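Local coordinates for protein citrate synthase (Pyrobaculum aerophilum, PDB 2IBP) that probably catalyses the condensation of oxaloacetate with acetyl-CoA and water to citrate and free CoA, a step of the tricarboxylic acid cycle, at residues E274-P279 against P334-R339; D40-I45 against V291-D296. All coordinates share one frame; numbering follows the deposited sequence.

Contact 1 of 2, residues E274-P279 against P334-R339; sequences EAATKP and PYFQQR
Thr277 and Tyr335 bring the two backbones together, their CA atoms 6.9 Å apart, between helix 269-276 with the residues after it and the short helix 334-338. Thr277 CB sits over the centre of the Tyr335 ring, 3.8 Å from the centroid and 9° off the ring normal, a CH-pi contact. Thr277 CG2 lies over the same face near Tyr335 CD1, at 3.5 Å, and also meets Phe336 CE1, at 3.4 Å. Tyr335 CG, anti to the backbone N (chi1 178°), leads from the helix toward Thr277. The opposite face of the ring carries Arg339 CD, offset toward the rim. Arg339 NH1 donates to Tyr335 O and Gln338 OE1. Ala276 CB meets the edge of the Phe336 ring at CZ, 4.0 Å away. Thr277 OG1 turns from the rings and donates to Glu274 O over 2.6 Å, on a lone pair, which fixes the rotation of the side chain. An alanine at Tyr335 takes away the ring between Thr277 and Arg339, and would probably open a gap there and beside the Phe336 face, leaving the Arg339 side chain freer to turn. Leu284 packs on both Ala276 and Phe336. This is apolar helix packing in the mainly helical fold of citrate synthase.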
loop_
_atom_site.group_PDB
_atom_site.type_symbol
_atom_site.label_atom_id
_atom_site.label_comp_id
_atom_site.label_asym_id
_atom_site.label_seq_id
_atom_site.Cartn_x
_atom_site.Cartn_y
_atom_site.Cartn_z
ATOM N N GLU A 274 -35.400 6.334 17.561
ATOM C CA GLU A 274 -35.770 5.522 18.719
ATOM C C GLU A 274 -35.299 4.079 18.539
ATOM O O GLU A 274 -34.790 3.467 19.481
ATOM C CB GLU A 274 -37.286 5.573 18.945
ATOM C CG GLU A 274 -37.813 4.525 19.923
ATOM C CD GLU A 274 -39.278 4.738 20.294
ATOM O OE1 GLU A 274 -39.670 5.900 20.562
ATOM O OE2 GLU A 274 -40.021 3.734 20.370
ATOM N N ALA A 275 -35.477 3.532 17.336
ATOM C CA ALA A 275 -35.071 2.165 17.037
ATOM C C ALA A 275 -33.564 1.990 17.194
ATOM O O ALA A 275 -33.096 0.914 17.552
ATOM C CB ALA A 275 -35.479 1.783 15.626
ATOM N N ALA A 276 -32.811 3.053 16.912
ATOM C CA ALA A 276 -31.353 3.004 16.999
ATOM C C ALA A 276 -30.853 2.945 18.441
ATOM O O ALA A 276 -29.687 2.627 18.679
ATOM C CB ALA A 276 -30.744 4.209 16.273
ATOM N N THR A 277 -31.720 3.262 19.401
ATOM C CA THR A 277 -31.342 3.209 20.813
ATOM C C THR A 277 -31.541 1.813 21.420
ATOM O O THR A 277 -31.410 1.640 22.634
ATOM C CB THR A 277 -32.130 4.232 21.647
ATOM O OG1 THR A 277 -33.508 3.847 21.719
ATOM C CG2 THR A 277 -32.012 5.623 21.038
ATOM N N LYS A 278 -31.825 0.824 20.573
ATOM C CA LYS A 278 -32.051 -0.557 21.012
ATOM C C LYS A 278 -31.145 -1.522 20.248
ATOM O O LYS A 278 -30.873 -1.310 19.067
ATOM C CB LYS A 278 -33.500 -0.974 20.739
ATOM C CG LYS A 278 -34.570 -0.116 21.385
ATOM C CD LYS A 278 -35.948 -0.613 20.965
ATOM C CE LYS A 278 -37.070 0.240 21.530
ATOM N NZ LYS A 278 -37.032 1.643 21.034
ATOM N N PRO A 279 -30.710 -2.609 20.909
ATOM C CA PRO A 279 -29.881 -3.610 20.244
ATOM C C PRO A 279 -30.745 -4.655 19.534
ATOM O O PRO A 279 -31.540 -5.327 20.190
ATOM C CB PRO A 279 -29.121 -4.252 21.406
ATOM C CG PRO A 279 -30.048 -4.133 22.577
ATOM C CD PRO A 279 -30.950 -2.944 22.325
ATOM N N PRO A 334 -31.928 11.945 24.676
ATOM C CA PRO A 334 -30.929 11.892 25.752
ATOM C C PRO A 334 -29.896 10.790 25.543
ATOM O O PRO A 334 -28.707 10.988 25.804
ATOM C CB PRO A 334 -31.772 11.609 27.005
ATOM C CG PRO A 334 -33.060 11.031 26.493
ATOM C CD PRO A 334 -33.294 11.709 25.182
ATOM N N TYR A 335 -30.363 9.644 25.070
ATOM C CA TYR A 335 -29.512 8.494 24.805
ATOM C C TYR A 335 -28.243 8.857 24.047
ATOM O O TYR A 335 -27.144 8.505 24.457
ATOM C CB TYR A 335 -30.280 7.484 23.972
ATOM C CG TYR A 335 -29.495 6.265 23.593
ATOM C CD1 TYR A 335 -28.831 6.195 22.374
ATOM C CD2 TYR A 335 -29.441 5.156 24.434
ATOM C CE1 TYR A 335 -28.121 5.065 22.003
ATOM C CE2 TYR A 335 -28.736 4.015 24.068
ATOM C CZ TYR A 335 -28.081 3.975 22.851
ATOM O OH TYR A 335 -27.371 2.859 22.475
ATOM N N PHE A 336 -28.406 9.541 22.922
ATOM C CA PHE A 336 -27.263 9.894 22.083
ATOM C C PHE A 336 -26.352 10.901 22.761
ATOM O O PHE A 336 -25.130 10.767 22.713
ATOM C CB PHE A 336 -27.742 10.393 20.716
ATOM C CG PHE A 336 -28.453 9.343 19.916
ATOM C CD1 PHE A 336 -29.811 9.127 20.088
ATOM C CD2 PHE A 336 -27.759 8.514 19.059
ATOM C CE1 PHE A 336 -30.460 8.140 19.376
ATOM C CE2 PHE A 336 -28.408 7.527 18.340
ATOM C CZ PHE A 336 -29.758 7.332 18.513
ATOM N N GLN A 337 -26.963 11.896 23.395
ATOM C CA GLN A 337 -26.241 12.933 24.126
ATOM C C GLN A 337 -25.360 12.279 25.199
ATOM O O GLN A 337 -24.165 12.548 25.296
ATOM C CB GLN A 337 -27.245 13.886 24.804
ATOM C CG GLN A 337 -28.262 14.560 23.862
ATOM C CD GLN A 337 -29.276 15.423 24.609
ATOM O OE1 GLN A 337 -29.124 15.688 25.803
ATOM N NE2 GLN A 337 -30.308 15.874 23.903
ATOM N N GLN A 338 -25.967 11.378 25.967
ATOM C CA GLN A 338 -25.285 10.682 27.066
ATOM C C GLN A 338 -24.137 9.759 26.617
ATOM O O GLN A 338 -23.164 9.573 27.348
ATOM C CB GLN A 338 -26.322 9.894 27.865
ATOM C CG GLN A 338 -27.355 10.786 28.532
ATOM C CD GLN A 338 -28.608 10.039 28.949
ATOM O OE1 GLN A 338 -28.696 8.820 28.809
ATOM N NE2 GLN A 338 -29.596 10.778 29.444
ATOM N N ARG A 339 -24.241 9.207 25.413
ATOM C CA ARG A 339 -23.219 8.322 24.864
ATOM C C ARG A 339 -22.300 9.033 23.859
ATOM O O ARG A 339 -21.478 8.399 23.191
ATOM C CB ARG A 339 -23.884 7.092 24.266
ATOM C CG ARG A 339 -24.519 6.236 25.361
ATOM C CD ARG A 339 -25.701 5.430 24.881
ATOM N NE ARG A 339 -26.318 4.712 25.996
ATOM C CZ ARG A 339 -27.096 5.269 26.925
ATOM N NH1 ARG A 339 -27.360 6.572 26.908
ATOM N NH2 ARG A 339 -27.590 4.518 27.906
#

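Contact 2 of 2, residues D40-I45 against V291-D296; sequences DGEKGI and VYKAYD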
loop_
_atom_site.group_PDB
_atom_site.type_symbol
_atom_site.label_atom_id
_atom_site.label_comp_id
_atom_site.label_asym_id
_atom_site.label_seq_id
_atom_site.Cartn_x
_atom_site.Cartn_y
_atom_site.Cartn_z
ATOM N N ASP A 40 -9.289 17.275 18.761
ATOM C CA ASP A 40 -9.736 17.202 20.147
ATOM C C ASP A 40 -11.141 16.609 20.045
ATOM O O ASP A 40 -12.097 17.306 19.710
ATOM C CB ASP A 40 -9.769 18.551 20.839
ATOM C CG ASP A 40 -10.213 18.446 22.292
ATOM O OD1 ASP A 40 -11.010 17.537 22.617
ATOM O OD2 ASP A 40 -9.744 19.262 23.116
ATOM N N GLY A 41 -11.230 15.304 20.268
ATOM C CA GLY A 41 -12.490 14.588 20.150
ATOM C C GLY A 41 -13.546 14.976 21.167
ATOM O O GLY A 41 -14.737 14.941 20.868
ATOM N N GLU A 42 -13.123 15.344 22.370
ATOM C CA GLU A 42 -14.072 15.715 23.413
ATOM C C GLU A 42 -14.737 17.050 23.129
ATOM O O GLU A 42 -15.935 17.203 23.349
ATOM C CB GLU A 42 -13.416 15.726 24.800
ATOM C CG GLU A 42 -13.261 14.342 25.423
ATOM C CD GLU A 42 -12.373 13.410 24.614
ATOM O OE1 GLU A 42 -11.362 13.886 24.046
ATOM O OE2 GLU A 42 -12.663 12.193 24.586
ATOM N N LYS A 43 -13.968 18.013 22.629
ATOM C CA LYS A 43 -14.510 19.331 22.325
ATOM C C LYS A 43 -14.989 19.472 20.873
ATOM O O LYS A 43 -15.689 20.423 20.541
ATOM C CB LYS A 43 -13.493 20.421 22.654
ATOM C CG LYS A 43 -13.138 20.486 24.133
ATOM C CD LYS A 43 -12.224 21.649 24.446
ATOM C CE LYS A 43 -11.965 21.746 25.944
ATOM N NZ LYS A 43 -11.321 20.518 26.467
ATOM N N GLY A 44 -14.617 18.529 20.015
ATOM C CA GLY A 44 -15.020 18.579 18.613
ATOM C C GLY A 44 -14.285 19.655 17.847
ATOM O O GLY A 44 -14.893 20.465 17.162
ATOM N N ILE A 45 -12.957 19.649 17.972
ATOM C CA ILE A 45 -12.112 20.633 17.313
ATOM C C ILE A 45 -11.097 19.904 16.439
ATOM O O ILE A 45 -10.539 18.871 16.829
ATOM C CB ILE A 45 -11.328 21.478 18.347
ATOM C CG1 ILE A 45 -12.281 22.146 19.340
ATOM C CG2 ILE A 45 -10.498 22.538 17.644
ATOM C CD1 ILE A 45 -11.564 22.795 20.515
ATOM N N VAL A 291 -13.349 9.008 17.324
ATOM C CA VAL A 291 -12.623 10.122 17.915
ATOM C C VAL A 291 -13.549 11.230 18.423
ATOM O O VAL A 291 -13.467 11.630 19.589
ATOM C CB VAL A 291 -11.618 10.731 16.917
ATOM C CG1 VAL A 291 -10.831 11.827 17.589
ATOM C CG2 VAL A 291 -10.671 9.662 16.384
ATOM N N TYR A 292 -14.427 11.736 17.559
ATOM C CA TYR A 292 -15.344 12.793 17.967
ATOM C C TYR A 292 -16.416 12.309 18.942
ATOM O O TYR A 292 -17.207 11.402 18.619
ATOM C CB TYR A 292 -16.030 13.454 16.757
ATOM C CG TYR A 292 -15.067 14.212 15.887
ATOM C CD1 TYR A 292 -14.402 15.328 16.374
ATOM C CD2 TYR A 292 -14.844 13.836 14.566
ATOM C CE1 TYR A 292 -13.500 16.008 15.584
ATOM C CE2 TYR A 292 -13.948 14.517 13.768
ATOM C CZ TYR A 292 -13.291 15.608 14.277
ATOM O OH TYR A 292 -12.400 16.295 13.477
ATOM N N LYS A 293 -16.435 12.930 20.118
ATOM C CA LYS A 293 -17.452 12.673 21.148
ATOM C C LYS A 293 -18.215 13.984 21.299
ATOM O O LYS A 293 -18.492 14.461 22.397
ATOM C CB LYS A 293 -16.776 12.271 22.468
ATOM C CG LYS A 293 -15.804 11.127 22.323
ATOM C CD LYS A 293 -16.450 9.875 21.754
ATOM C CE LYS A 293 -15.401 8.843 21.399
ATOM N NZ LYS A 293 -15.986 7.598 20.843
ATOM N N ALA A 294 -18.442 14.601 20.146
ATOM C CA ALA A 294 -19.077 15.881 20.003
ATOM C C ALA A 294 -19.415 15.973 18.531
ATOM O O ALA A 294 -19.000 15.125 17.738
ATOM C CB ALA A 294 -18.108 16.998 20.374
ATOM N N TYR A 295 -20.172 16.992 18.166
ATOM C CA TYR A 295 -20.537 17.171 16.778
ATOM C C TYR A 295 -19.225 17.346 16.000
ATOM O O TYR A 295 -18.317 18.066 16.432
ATOM C CB TYR A 295 -21.442 18.395 16.614
ATOM C CG TYR A 295 -22.405 18.308 15.464
ATOM C CD1 TYR A 295 -21.971 18.451 14.151
ATOM C CD2 TYR A 295 -23.762 18.161 15.693
ATOM C CE1 TYR A 295 -22.857 18.374 13.091
ATOM C CE2 TYR A 295 -24.663 18.139 14.647
ATOM C CZ TYR A 295 -24.202 18.208 13.345
ATOM O OH TYR A 295 -25.088 18.166 12.310
ATOM N N ASP A 296 -19.081 16.576 14.933
ATOM C CA ASP A 296 -17.906 16.654 14.070
ATOM C C ASP A 296 -17.899 18.080 13.517
ATOM O O ASP A 296 -18.864 18.509 12.884
ATOM C CB ASP A 296 -18.096 15.611 12.964
ATOM C CG ASP A 296 -16.979 15.574 11.937
ATOM O OD1 ASP A 296 -16.205 16.544 11.815
ATOM O OD2 ASP A 296 -16.936 14.546 11.220
HETATM O O HOH W 1 -11.966 10.963 21.663
HETATM O O HOH W 2 -17.217 14.925 24.927
HETATM O O HOH W 3 -17.668 20.404 17.084
#
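Tyr292 presents the edge of its ring to Ile45 O, which lies near the ring plane, 4.3 Å from CE1. One face carries Asp296 CA, offset toward the rim. Gly44 CA approaches CD1 obliquely at 4.0 Å. The ring also meets those of His289, with planes at about 50°, and His214, at about 40°. It packs on Ile39 and Leu46 of the adjoining strands. Its OH is hydrogen-bonded to His214.

The backbones meet more directly. Lys293 N donates to Gly41 O over 2.7 Å, nearly straight at 168°, from above the carbonyl plane. Gly41 CA makes a CA-H...O contact with Val291 O at 3.2 Å. A side chain on Gly41 would run into that oxygen, and one on Gly44 into Tyr295 O. Ala294 CB points at the turn and touches Glu42 O and Gly44 N. Glu42 and Lys293 lie side by side, but their charged ends do not meet: Lys293 NZ bonds to His289 O instead.

Within the hairpin turn, Asp40 OD1 accepts from Lys43 N in an Asx motif, and Gly44 and Ile45 face Asp40 as a G1 beta bulge. Three waters bridge the segments. One donates to Glu42 OE2 and Val291 O, another to Glu42 O and Lys293 O, the third to Gly44 O and Tyr295 O. The chemistry is thus mainly that of backbone carbonyls, satisfied by one direct bond and by waters. It holds the hairpin turn against the loop that follows the predicted catalytic His289, whose ND1 is hydrogen-bonded to Val291 N and Tyr292 N.

Overall arrangement
Contact 1 and contact 2 have centres 18 Å apart and lie on the same side of the chain's centre. Their nearest atoms are about 5 Å apart, so they do not touch. Their segments alternate along the chain: 40-45, 274-279, 291-296, 334-339. Lys293 of contact 2 packs on Lys340, the residue that follows contact 1. Both can be placed by His289, the predicted active-site residue. The Val291 side chain is about 4 Å from the His289 side chain. The Phe336 side chain is about 11 Å from the His289 side chain. Contact 2 therefore borders the probable catalytic region, whereas contact 1 is packing farther out. The bound magnesium ion is about 13 Å from the Tyr295 side chain.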